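Long-range contacts in putative glucoamylase (Bacteroides fragilis NCTC 9343, PDB 3EU8), which is of unproven function but is probably a glucoamylase-like glycoside hydrolase of an alpha-helical toroid family: residues Arg91-Val96 with Lys157-Arg162; Val182-Trp187 with Asn196-Gly201; Asp309-Thr314 with Asp350-Val355; Tyr317-Tyr322 with Ala380-Lys385. One frame throughout, in Å; residues are numbered along the deposited sequence.

Followed from the N terminus, the chain closes its contacts in series before two of them interlock. Contact 1 joins helix 85-101 to helix 154-169 across 60 intervening residues, many of them helical. Contact 2 comes next and closes the shortest loop, folding 196-201 back onto 182-187 after eight residues. Contacts 3 and 4 then cross: 309-314 and 317-322 follow each other closely, and their partners, helix 349-361 and the loop 380-385, come later in the same order. Their centres lie about 19 Å apart, whereas contacts 1 and 3, centre to centre about 36 Å, sit on opposite sides of the chain's centre. The set thus ties helix to helix, loop to loop, loop to helix and hairpin to loop.

Contact 1: residues Arg91-Val96 with Lys157-Arg162; sequences RMEKIV and KKLAGR. With EDO (1,2-ethanediol), chain B.
Leu159 sets its two methyls against one side of helix 85-101 and shows how a single branched side chain can fill the space between two helices. Leu159 CD2 meets Val96 CG2 at 3.7 Å and also lies 3.9 Å from Glu93 CA, while Leu159 CD1 touches Met92 CB at 3.9 Å. With CG anti to the backbone N (chi1 -167°), the leucine is sent across the gap. Met92, a selenomethionine, takes part through its CB, and the rest of its chain leads away. One turn on, Val96 turns its other methyl, CG1, to Arg162 NE at 3.8 Å; Val96 CB lies over one face of the guanidinium. The polar link is indirect: a water donates to Glu93 O at 2.9 Å and accepts from Arg162 NH2 at 3.0 Å, sitting at the edge of the guanidinium, in its plane. NH2 also forms a salt bridge with Glu100, which would fix the turn of the group over Val96. The Glu93 carboxylate stays apart, OE2 being 5.5 Å from Arg162 NH1, so any attraction is probably a longer-range one. The segment axes run 10.5 Å apart at 23°, a nearly parallel pair. Helix 132-149 flanks both partners, with Tyr149 touching Met92 and Leu159, while helix 64-79 packs on Met92, Ile95 and Arg91.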
# COMPACT_ATOMS: atom_id res chain seq x y z
N ARG A 91 -15.28 14.90 -3.08
CA ARG A 91 -14.49 14.11 -2.12
C ARG A 91 -13.01 14.48 -2.11
O ARG A 91 -12.38 14.61 -1.05
CB ARG A 91 -14.65 12.60 -2.37
CG ARG A 91 -13.74 11.76 -1.46
CD ARG A 91 -14.06 12.02 0.05
NE ARG A 91 -15.33 11.39 0.34
CZ ARG A 91 -15.47 10.11 0.67
NH1 ARG A 91 -14.42 9.29 0.85
NH2 ARG A 91 -16.68 9.65 0.83
N MSE A 92 -12.43 14.61 -3.30
CA MSE A 92 -11.03 14.98 -3.43
C MSE A 92 -10.76 16.34 -2.81
O MSE A 92 -9.75 16.50 -2.12
CB MSE A 92 -10.58 14.96 -4.91
CG MSE A 92 -10.59 13.60 -5.56
SE MSE A 92 -9.59 12.22 -4.57
CE MSE A 92 -9.52 10.88 -5.96
N GLU A 93 -11.67 17.28 -3.04
CA GLU A 93 -11.63 18.63 -2.43
C GLU A 93 -11.66 18.57 -0.90
O GLU A 93 -10.90 19.27 -0.24
CB GLU A 93 -12.80 19.53 -2.94
CG GLU A 93 -12.66 19.93 -4.41
CD GLU A 93 -13.90 20.58 -5.02
OE1 GLU A 93 -15.01 20.46 -4.47
OE2 GLU A 93 -13.75 21.21 -6.08
N LYS A 94 -12.51 17.72 -0.35
CA LYS A 94 -12.56 17.49 1.11
C LYS A 94 -11.26 16.97 1.67
O LYS A 94 -10.80 17.45 2.67
CB LYS A 94 -13.63 16.48 1.49
CG LYS A 94 -13.94 16.41 2.99
CD LYS A 94 -15.13 15.51 3.22
CE LYS A 94 -15.76 15.67 4.55
NZ LYS A 94 -16.63 14.47 4.78
N ILE A 95 -10.71 15.93 1.03
CA ILE A 95 -9.45 15.28 1.44
C ILE A 95 -8.29 16.27 1.36
O ILE A 95 -7.55 16.45 2.32
CB ILE A 95 -9.16 14.05 0.57
CG1 ILE A 95 -10.08 12.89 0.92
CG2 ILE A 95 -7.71 13.57 0.73
CD1 ILE A 95 -10.27 11.85 -0.20
N VAL A 96 -8.16 16.96 0.23
CA VAL A 96 -7.13 17.98 0.08
C VAL A 96 -7.29 19.13 1.09
O VAL A 96 -6.32 19.55 1.66
CB VAL A 96 -7.01 18.52 -1.39
CG1 VAL A 96 -5.98 19.67 -1.48
CG2 VAL A 96 -6.62 17.40 -2.35
N LYS A 157 -8.84 20.77 -12.43
CA LYS A 157 -7.51 21.36 -12.59
C LYS A 157 -7.12 22.25 -11.41
O LYS A 157 -5.95 22.28 -11.01
CB LYS A 157 -7.41 22.16 -13.89
CG LYS A 157 -7.19 21.37 -15.16
CD LYS A 157 -7.11 22.38 -16.32
CE LYS A 157 -7.16 21.74 -17.67
NZ LYS A 157 -7.31 22.81 -18.69
N LYS A 158 -8.09 22.96 -10.84
CA LYS A 158 -7.85 23.75 -9.62
C LYS A 158 -7.40 22.84 -8.47
O LYS A 158 -6.47 23.15 -7.74
CB LYS A 158 -9.13 24.54 -9.25
CG LYS A 158 -9.01 26.05 -9.16
CD LYS A 158 -9.02 26.73 -10.53
N LEU A 159 -8.09 21.71 -8.31
CA LEU A 159 -7.77 20.73 -7.28
C LEU A 159 -6.39 20.13 -7.49
O LEU A 159 -5.59 20.01 -6.53
CB LEU A 159 -8.87 19.66 -7.20
CG LEU A 159 -8.89 18.72 -5.97
CD1 LEU A 159 -7.92 17.57 -6.15
CD2 LEU A 159 -8.60 19.44 -4.68
N ALA A 160 -6.09 19.79 -8.75
CA ALA A 160 -4.77 19.31 -9.13
C ALA A 160 -3.68 20.32 -8.74
O ALA A 160 -2.60 19.92 -8.29
CB ALA A 160 -4.69 18.97 -10.68
N GLY A 161 -3.93 21.61 -8.92
CA GLY A 161 -2.95 22.63 -8.50
C GLY A 161 -2.70 22.63 -6.99
O GLY A 161 -1.61 22.86 -6.53
N ARG A 162 -3.73 22.42 -6.21
CA ARG A 162 -3.58 22.38 -4.77
C ARG A 162 -2.73 21.16 -4.35
O ARG A 162 -1.87 21.28 -3.46
CB ARG A 162 -4.93 22.36 -4.14
CG ARG A 162 -5.65 23.69 -4.22
CD ARG A 162 -7.10 23.51 -3.89
NE ARG A 162 -7.36 23.10 -2.51
CZ ARG A 162 -8.57 22.81 -2.04
NH1 ARG A 162 -9.62 22.88 -2.84
NH2 ARG A 162 -8.76 22.49 -0.77
C1 EDO B . -10.91 8.17 1.64
O1 EDO B . -11.77 9.28 1.33
C2 EDO B . -9.52 8.55 1.15
O2 EDO B . -8.59 7.48 1.33
O HOH W 1 -11.58 22.04 0.10

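Contact 2: residues Val182-Trp187 with Asn196-Gly201; sequences VLYWHW and NFPVHG
Trp185 and Phe197 form an offset edge-to-face pair on a short antiparallel backbone bridge, an example of aromatic packing laid over main-chain pairing. With CG anti to the backbone N (chi1 -167°), the indole lies alongside Phe197; its edge, led by Trp185 CE3 at 3.6 Å from Phe197 CD1, is directed at the phenylalanine face, the planes 85° apart. Val199 CG2 reaches Trp185 CE3 at 3.8 Å. Two fairly straight hydrogen bonds hold the two segments together around the single Tyr184-Pro198 bridge: Val199 N to Leu183 O at 2.9 Å, and Trp185 N to Phe197 O at 3.1 Å. Beside them, Pro198 CB stands over one face of the Tyr184 ring, 4.2 Å from its centroid, in a CH-pi contact, and also touches Val182 CG2. Toward Asn196 the packing gives way to water. One water joins Tyr184 OH to Asn196 OD1, which lies at the edge of the tyrosine ring; a second donates to His186 O and accepts from Asn196 N; a third accepts from Phe197 N and meets His186 ND1 at 3.0 Å. Helix 206-214 covers the buried side. Direct bonds and ring contacts therefore fix the middle of this loop, whereas its Asn196 end is joined largely by water-mediated bonds.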
# COMPACT_ATOMS: atom_id res chain seq x y z
N VAL A 182 21.19 9.04 2.99
CA VAL A 182 20.16 8.10 3.43
C VAL A 182 18.96 8.92 3.85
O VAL A 182 19.11 10.12 4.16
CB VAL A 182 20.67 7.21 4.60
CG1 VAL A 182 21.00 8.09 5.80
CG2 VAL A 182 19.62 6.10 4.92
N LEU A 183 17.78 8.29 3.86
CA LEU A 183 16.56 8.89 4.42
C LEU A 183 16.20 8.24 5.76
O LEU A 183 16.24 7.01 5.90
CB LEU A 183 15.39 8.78 3.44
CG LEU A 183 15.56 9.62 2.18
CD1 LEU A 183 14.55 9.24 1.12
CD2 LEU A 183 15.54 11.13 2.45
N TYR A 184 15.85 9.08 6.73
CA TYR A 184 15.28 8.66 8.00
C TYR A 184 13.75 8.64 7.93
O TYR A 184 13.15 9.48 7.29
CB TYR A 184 15.73 9.60 9.12
CG TYR A 184 17.12 9.34 9.55
CD1 TYR A 184 18.19 9.67 8.72
CD2 TYR A 184 17.39 8.69 10.75
CE1 TYR A 184 19.48 9.39 9.09
CE2 TYR A 184 18.69 8.43 11.14
CZ TYR A 184 19.73 8.78 10.29
OH TYR A 184 21.06 8.54 10.64
N TRP A 185 13.16 7.64 8.56
CA TRP A 185 11.74 7.36 8.53
C TRP A 185 10.94 8.48 9.24
O TRP A 185 9.89 8.90 8.76
CB TRP A 185 11.51 5.99 9.22
CG TRP A 185 10.18 5.34 9.04
CD1 TRP A 185 8.94 5.89 9.28
CD2 TRP A 185 9.95 4.00 8.58
NE1 TRP A 185 7.96 4.96 9.00
CE2 TRP A 185 8.55 3.80 8.57
CE3 TRP A 185 10.79 2.95 8.18
CZ2 TRP A 185 7.95 2.58 8.15
CZ3 TRP A 185 10.20 1.73 7.77
CH2 TRP A 185 8.80 1.57 7.75
N HIS A 186 11.46 8.96 10.36
CA HIS A 186 10.74 9.85 11.26
C HIS A 186 11.53 11.12 11.59
O HIS A 186 12.76 11.09 11.56
CB HIS A 186 10.42 9.20 12.63
CG HIS A 186 10.00 7.77 12.58
ND1 HIS A 186 10.90 6.72 12.75
CD2 HIS A 186 8.78 7.20 12.46
CE1 HIS A 186 10.24 5.58 12.70
NE2 HIS A 186 8.95 5.83 12.50
N TRP A 187 10.80 12.18 11.92
CA TRP A 187 11.32 13.37 12.58
C TRP A 187 10.23 13.96 13.46
O TRP A 187 9.09 14.09 13.04
CB TRP A 187 11.80 14.43 11.60
CG TRP A 187 12.25 15.69 12.28
CD1 TRP A 187 13.43 15.90 12.92
CD2 TRP A 187 11.50 16.91 12.41
NE1 TRP A 187 13.46 17.17 13.45
CE2 TRP A 187 12.29 17.81 13.15
CE3 TRP A 187 10.22 17.32 11.99
CZ2 TRP A 187 11.86 19.11 13.47
CZ3 TRP A 187 9.80 18.61 12.30
CH2 TRP A 187 10.63 19.49 13.02
N ASN A 196 15.45 7.47 15.12
CA ASN A 196 16.70 7.00 14.56
C ASN A 196 16.60 5.76 13.66
O ASN A 196 17.24 4.76 13.88
CB ASN A 196 17.66 6.71 15.72
CG ASN A 196 19.07 6.50 15.25
OD1 ASN A 196 19.47 7.02 14.22
ND2 ASN A 196 19.84 5.73 16.01
N PHE A 197 15.81 5.85 12.61
CA PHE A 197 15.58 4.72 11.74
C PHE A 197 15.99 5.06 10.32
O PHE A 197 15.14 5.43 9.51
CB PHE A 197 14.09 4.32 11.84
CG PHE A 197 13.81 2.88 11.51
CD1 PHE A 197 13.72 2.45 10.18
CD2 PHE A 197 13.64 1.94 12.53
CE1 PHE A 197 13.47 1.11 9.87
CE2 PHE A 197 13.38 0.60 12.23
CZ PHE A 197 13.29 0.18 10.90
N PRO A 198 17.30 4.97 9.99
CA PRO A 198 17.64 5.12 8.56
C PRO A 198 17.09 3.95 7.77
O PRO A 198 17.11 2.83 8.26
CB PRO A 198 19.19 5.15 8.54
CG PRO A 198 19.63 4.54 9.82
CD PRO A 198 18.48 4.69 10.83
N VAL A 199 16.62 4.20 6.55
CA VAL A 199 15.89 3.21 5.81
C VAL A 199 16.76 2.59 4.72
O VAL A 199 17.09 3.27 3.74
CB VAL A 199 14.59 3.83 5.20
CG1 VAL A 199 13.84 2.80 4.39
CG2 VAL A 199 13.74 4.40 6.30
N HIS A 200 17.07 1.31 4.90
CA HIS A 200 17.86 0.51 3.98
C HIS A 200 16.96 -0.58 3.40
O HIS A 200 16.12 -1.12 4.11
CB HIS A 200 19.05 -0.16 4.70
CG HIS A 200 19.88 0.76 5.54
ND1 HIS A 200 20.64 1.79 5.01
CD2 HIS A 200 20.14 0.76 6.87
CE1 HIS A 200 21.27 2.41 5.98
NE2 HIS A 200 20.98 1.81 7.12
N GLY A 201 17.17 -0.94 2.13
CA GLY A 201 16.36 -1.98 1.47
C GLY A 201 16.95 -3.38 1.61
O GLY A 201 18.04 -3.53 2.19
O HOH W 2 21.69 6.98 12.72
O HOH W 3 14.32 10.02 13.50
O HOH W 4 13.71 7.73 12.26

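Contact 3: residues Asp309-Thr314 with Asp350-Val355; sequences DCWGLT and DQSLQV. With EDO (1,2-ethanediol), chain P.
Gln354 OE1 accepts from a water at 2.6 Å, and that water in turn takes a weak bond from Trp311 NE1, so this polar link between loop and helix is a water bridge. The indole itself is held by apolar contact. Val355 CG2 sits over one face of Trp311, 3.6 Å from the centroid of the five-membered ring and displaced toward the rim, close to NE1 and CD1. Placing CG between the backbone N and the carbonyl carbon (chi1 54°) folds the tryptophan back to the helix, where Gln351 CB meets the ring edge at Trp311 CZ2, 3.8 Å away. At the start of the loop segment, Asp309 O receives a nearly straight CA-H...O contact from Val355 CA at 3.4 Å, the angle at the hydrogen being 168°. Asp309 OD1 also rests against Gln354 CB at 3.8 Å. Thr289 and Cys296 of helix 281-298 touch Trp311 too, and Ala341 of helix 338-342 meets both Trp311 and Val355, enclosing the indole among three helices. The case illustrates docking of a loop chiefly through one aromatic side chain, with Asp309 packed beside it: CH-pi and van der Waals contact carry most of the interface, and the water bridge, weak at its indole end, adds a modest polar tie.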
# COMPACT_ATOMS: atom_id res chain seq x y z
N ASP A 309 -5.52 -23.02 -3.04
CA ASP A 309 -6.67 -22.13 -3.14
C ASP A 309 -6.77 -21.21 -1.94
O ASP A 309 -7.71 -20.44 -1.85
CB ASP A 309 -7.96 -22.95 -3.26
CG ASP A 309 -7.94 -23.85 -4.50
OD1 ASP A 309 -7.33 -23.44 -5.52
OD2 ASP A 309 -8.49 -24.97 -4.44
N CYS A 310 -5.83 -21.32 -1.01
CA CYS A 310 -5.89 -20.53 0.21
C CYS A 310 -4.50 -20.32 0.78
O CYS A 310 -3.98 -21.20 1.46
CB CYS A 310 -6.80 -21.20 1.24
SG CYS A 310 -7.25 -20.10 2.55
N TRP A 311 -3.90 -19.18 0.44
CA TRP A 311 -2.56 -18.81 0.83
C TRP A 311 -2.51 -17.30 0.91
O TRP A 311 -3.44 -16.59 0.48
CB TRP A 311 -1.47 -19.34 -0.17
CG TRP A 311 -1.68 -18.95 -1.62
CD1 TRP A 311 -2.40 -19.65 -2.54
CD2 TRP A 311 -1.17 -17.79 -2.32
NE1 TRP A 311 -2.41 -19.00 -3.74
CE2 TRP A 311 -1.68 -17.84 -3.64
CE3 TRP A 311 -0.38 -16.67 -1.94
CZ2 TRP A 311 -1.38 -16.85 -4.61
CZ3 TRP A 311 -0.10 -15.69 -2.89
CH2 TRP A 311 -0.59 -15.79 -4.22
N GLY A 312 -1.43 -16.80 1.50
CA GLY A 312 -1.18 -15.37 1.56
C GLY A 312 -0.93 -14.91 2.97
O GLY A 312 -1.86 -14.64 3.72
N LEU A 313 0.36 -14.80 3.31
CA LEU A 313 0.78 -14.36 4.63
C LEU A 313 1.44 -12.97 4.56
O LEU A 313 2.37 -12.72 3.80
CB LEU A 313 1.74 -15.38 5.25
CG LEU A 313 1.23 -16.83 5.36
CD1 LEU A 313 2.38 -17.78 5.79
CD2 LEU A 313 0.02 -16.97 6.25
N THR A 314 0.90 -12.07 5.38
CA THR A 314 1.39 -10.70 5.47
C THR A 314 1.04 -10.09 6.84
O THR A 314 0.35 -10.71 7.67
CB THR A 314 0.83 -9.87 4.30
OG1 THR A 314 1.60 -8.68 4.18
CG2 THR A 314 -0.68 -9.53 4.53
N ASP A 350 -3.77 -16.02 -12.19
CA ASP A 350 -4.49 -17.30 -12.03
C ASP A 350 -4.58 -17.71 -10.57
O ASP A 350 -5.65 -18.03 -10.07
CB ASP A 350 -3.79 -18.44 -12.75
CG ASP A 350 -3.78 -18.31 -14.26
OD1 ASP A 350 -4.41 -17.37 -14.81
OD2 ASP A 350 -3.14 -19.18 -14.89
N GLN A 351 -3.44 -17.68 -9.89
CA GLN A 351 -3.33 -18.12 -8.51
C GLN A 351 -4.06 -17.19 -7.52
O GLN A 351 -4.68 -17.66 -6.56
CB GLN A 351 -1.86 -18.25 -8.10
CG GLN A 351 -1.12 -19.31 -8.89
CD GLN A 351 -0.57 -18.83 -10.20
OE1 GLN A 351 -0.61 -17.66 -10.55
NE2 GLN A 351 -0.00 -19.75 -10.94
N SER A 352 -3.98 -15.89 -7.74
CA SER A 352 -4.68 -14.94 -6.92
C SER A 352 -6.19 -15.02 -7.14
O SER A 352 -6.97 -14.84 -6.19
CB SER A 352 -4.17 -13.50 -7.18
OG SER A 352 -2.75 -13.44 -7.02
N LEU A 353 -6.60 -15.23 -8.38
CA LEU A 353 -8.03 -15.45 -8.69
C LEU A 353 -8.58 -16.75 -8.05
O LEU A 353 -9.64 -16.71 -7.49
CB LEU A 353 -8.30 -15.37 -10.21
CG LEU A 353 -8.36 -13.93 -10.76
CD1 LEU A 353 -8.29 -13.88 -12.33
CD2 LEU A 353 -9.62 -13.25 -10.23
N GLN A 354 -7.80 -17.83 -8.02
CA GLN A 354 -8.20 -19.05 -7.33
C GLN A 354 -8.49 -18.75 -5.85
O GLN A 354 -9.50 -19.21 -5.31
CB GLN A 354 -7.12 -20.14 -7.42
CG GLN A 354 -6.86 -20.72 -8.85
CD GLN A 354 -5.47 -21.43 -9.03
OE1 GLN A 354 -4.82 -21.86 -8.06
NE2 GLN A 354 -5.03 -21.55 -10.29
N VAL A 355 -7.59 -18.01 -5.20
CA VAL A 355 -7.79 -17.64 -3.79
C VAL A 355 -9.05 -16.78 -3.66
O VAL A 355 -9.87 -17.02 -2.80
CB VAL A 355 -6.55 -16.89 -3.18
CG1 VAL A 355 -6.83 -16.44 -1.75
CG2 VAL A 355 -5.31 -17.75 -3.25
C1 EDO P . -7.61 -26.15 0.74
O1 EDO P . -9.03 -26.30 0.83
C2 EDO P . -7.31 -24.84 0.05
O2 EDO P . -6.32 -25.03 -0.96
O HOH W 5 -2.95 -21.21 -6.32

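Contact 4: residues Tyr317-Tyr322 with Ala380-Lys385; sequences YSVDGY and ADWYPK. With EDO (1,2-ethanediol), chain V; EDO (1,2-ethanediol), chain X.
Val319 and Trp382 meet where a tight hairpin bend comes up against an irregular loop, their CA atoms 6.6 Å apart. The hairpin turns through a type I beta turn from Ser318 to Gly321, closed by reciprocal backbone bonds between these two residues, and Gly321 takes up backbone angles that suit glycine. In the loop, Asp381 and Trp382 form a G1 beta bulge opposite Ser377. The turn's own backbone is what the indole covers, a flat ring used as a platform for main chain. Val319 CA lies over the centre of the six-membered ring of Trp382, 3.8 Å from its centroid, and Ser318 C stands over the same face nearer the rim. Val319 CG2 reaches Trp382 CD2 at 3.6 Å and then Ala380 CB at 3.8 Å, spanning both loop residues. With CG anti to the backbone N (chi1 -178°), the indole extends to the hairpin until Tyr317 CB meets the ring edge at Trp382 CH2, 4.0 Å away. Pro384 CD covers the opposite face, so the ring is sandwiched between proline and turn. Around this surface contact, Tyr317 packs on Arg386 and Leu388 of strand 386-388 and bonds through OH to His49 of strand 47-49, while Ser318 OG bonds to His325, just beyond strand 321-324.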
# COMPACT_ATOMS: atom_id res chain seq x y z
N TYR A 317 -4.04 -7.95 11.36
CA TYR A 317 -4.59 -8.45 12.60
C TYR A 317 -4.35 -9.95 12.66
O TYR A 317 -4.37 -10.66 11.64
CB TYR A 317 -6.09 -8.21 12.67
CG TYR A 317 -6.55 -6.83 13.06
CD1 TYR A 317 -5.96 -6.13 14.11
CD2 TYR A 317 -7.66 -6.26 12.42
CE1 TYR A 317 -6.42 -4.87 14.49
CE2 TYR A 317 -8.14 -5.01 12.79
CZ TYR A 317 -7.52 -4.33 13.83
OH TYR A 317 -8.01 -3.11 14.21
N SER A 318 -4.19 -10.42 13.88
CA SER A 318 -3.86 -11.81 14.14
C SER A 318 -4.66 -12.30 15.34
O SER A 318 -5.21 -11.50 16.08
CB SER A 318 -2.37 -11.95 14.40
OG SER A 318 -2.01 -13.32 14.39
N VAL A 319 -4.75 -13.61 15.51
CA VAL A 319 -5.55 -14.15 16.62
C VAL A 319 -5.19 -13.47 17.94
O VAL A 319 -6.08 -13.06 18.68
CB VAL A 319 -5.42 -15.69 16.74
CG1 VAL A 319 -6.16 -16.22 17.99
CG2 VAL A 319 -5.96 -16.35 15.47
N ASP A 320 -3.90 -13.27 18.21
CA ASP A 320 -3.45 -12.69 19.47
C ASP A 320 -3.22 -11.18 19.44
O ASP A 320 -2.62 -10.64 20.38
CB ASP A 320 -2.18 -13.42 19.94
CG ASP A 320 -2.45 -14.91 20.33
OD1 ASP A 320 -3.55 -15.23 20.82
OD2 ASP A 320 -1.53 -15.75 20.16
N GLY A 321 -3.74 -10.49 18.42
CA GLY A 321 -3.59 -9.03 18.28
C GLY A 321 -3.33 -8.60 16.85
O GLY A 321 -4.24 -8.54 16.04
N TYR A 322 -2.07 -8.28 16.56
CA TYR A 322 -1.59 -7.82 15.25
C TYR A 322 -0.19 -8.39 15.09
O TYR A 322 0.61 -8.28 16.01
CB TYR A 322 -1.54 -6.27 15.18
CG TYR A 322 -1.11 -5.74 13.82
CD1 TYR A 322 0.26 -5.69 13.46
CD2 TYR A 322 -2.05 -5.39 12.86
CE1 TYR A 322 0.65 -5.25 12.22
CE2 TYR A 322 -1.66 -4.96 11.61
CZ TYR A 322 -0.32 -4.91 11.28
OH TYR A 322 0.05 -4.47 10.03
N ALA A 380 -8.02 -21.58 14.38
CA ALA A 380 -8.47 -20.99 15.63
C ALA A 380 -9.98 -20.66 15.64
O ALA A 380 -10.48 -20.11 16.63
CB ALA A 380 -7.63 -19.76 15.92
N ASP A 381 -10.69 -20.96 14.55
CA ASP A 381 -12.08 -20.54 14.38
C ASP A 381 -12.21 -19.02 14.61
O ASP A 381 -13.11 -18.56 15.33
CB ASP A 381 -12.97 -21.34 15.36
CG ASP A 381 -14.46 -21.25 15.03
OD1 ASP A 381 -14.81 -20.76 13.93
OD2 ASP A 381 -15.27 -21.67 15.90
N TRP A 382 -11.29 -18.27 14.01
CA TRP A 382 -11.14 -16.83 14.26
C TRP A 382 -11.47 -16.05 13.00
O TRP A 382 -10.73 -16.11 12.03
CB TRP A 382 -9.71 -16.53 14.73
CG TRP A 382 -9.43 -15.10 15.07
CD1 TRP A 382 -9.87 -14.42 16.16
CD2 TRP A 382 -8.63 -14.17 14.32
NE1 TRP A 382 -9.44 -13.13 16.12
CE2 TRP A 382 -8.67 -12.94 15.01
CE3 TRP A 382 -7.91 -14.25 13.13
CZ2 TRP A 382 -7.99 -11.80 14.56
CZ3 TRP A 382 -7.24 -13.13 12.68
CH2 TRP A 382 -7.30 -11.92 13.39
N TYR A 383 -12.60 -15.35 13.02
CA TYR A 383 -13.13 -14.68 11.82
C TYR A 383 -13.62 -13.27 12.19
O TYR A 383 -14.81 -13.03 12.31
CB TYR A 383 -14.26 -15.51 11.18
CG TYR A 383 -13.88 -16.91 10.64
CD1 TYR A 383 -13.35 -17.08 9.36
CD2 TYR A 383 -14.08 -18.06 11.40
CE1 TYR A 383 -13.01 -18.33 8.86
CE2 TYR A 383 -13.76 -19.34 10.90
CZ TYR A 383 -13.22 -19.46 9.63
OH TYR A 383 -12.90 -20.70 9.13
N PRO A 384 -12.68 -12.35 12.46
CA PRO A 384 -13.07 -10.99 12.82
C PRO A 384 -13.76 -10.26 11.67
O PRO A 384 -13.36 -10.39 10.50
CB PRO A 384 -11.73 -10.31 13.15
CG PRO A 384 -10.74 -11.04 12.33
CD PRO A 384 -11.23 -12.48 12.44
N LYS A 385 -14.82 -9.53 12.01
CA LYS A 385 -15.53 -8.74 11.05
C LYS A 385 -14.93 -7.31 11.13
O LYS A 385 -15.55 -6.39 11.61
CB LYS A 385 -17.03 -8.78 11.34
CG LYS A 385 -17.64 -10.17 11.19
CD LYS A 385 -19.20 -10.12 11.26
CE LYS A 385 -19.83 -11.56 11.27
NZ LYS A 385 -20.02 -12.13 9.91
C1 EDO V . -13.98 -15.19 16.40
O1 EDO V . -14.75 -15.26 15.20
C2 EDO V . -13.26 -13.86 16.53
O2 EDO V . -14.17 -12.76 16.46
C1 EDO X . -11.66 -16.41 19.17
O1 EDO X . -12.34 -17.04 18.08
C2 EDO X . -10.19 -16.84 19.18
O2 EDO X . -10.06 -18.22 18.83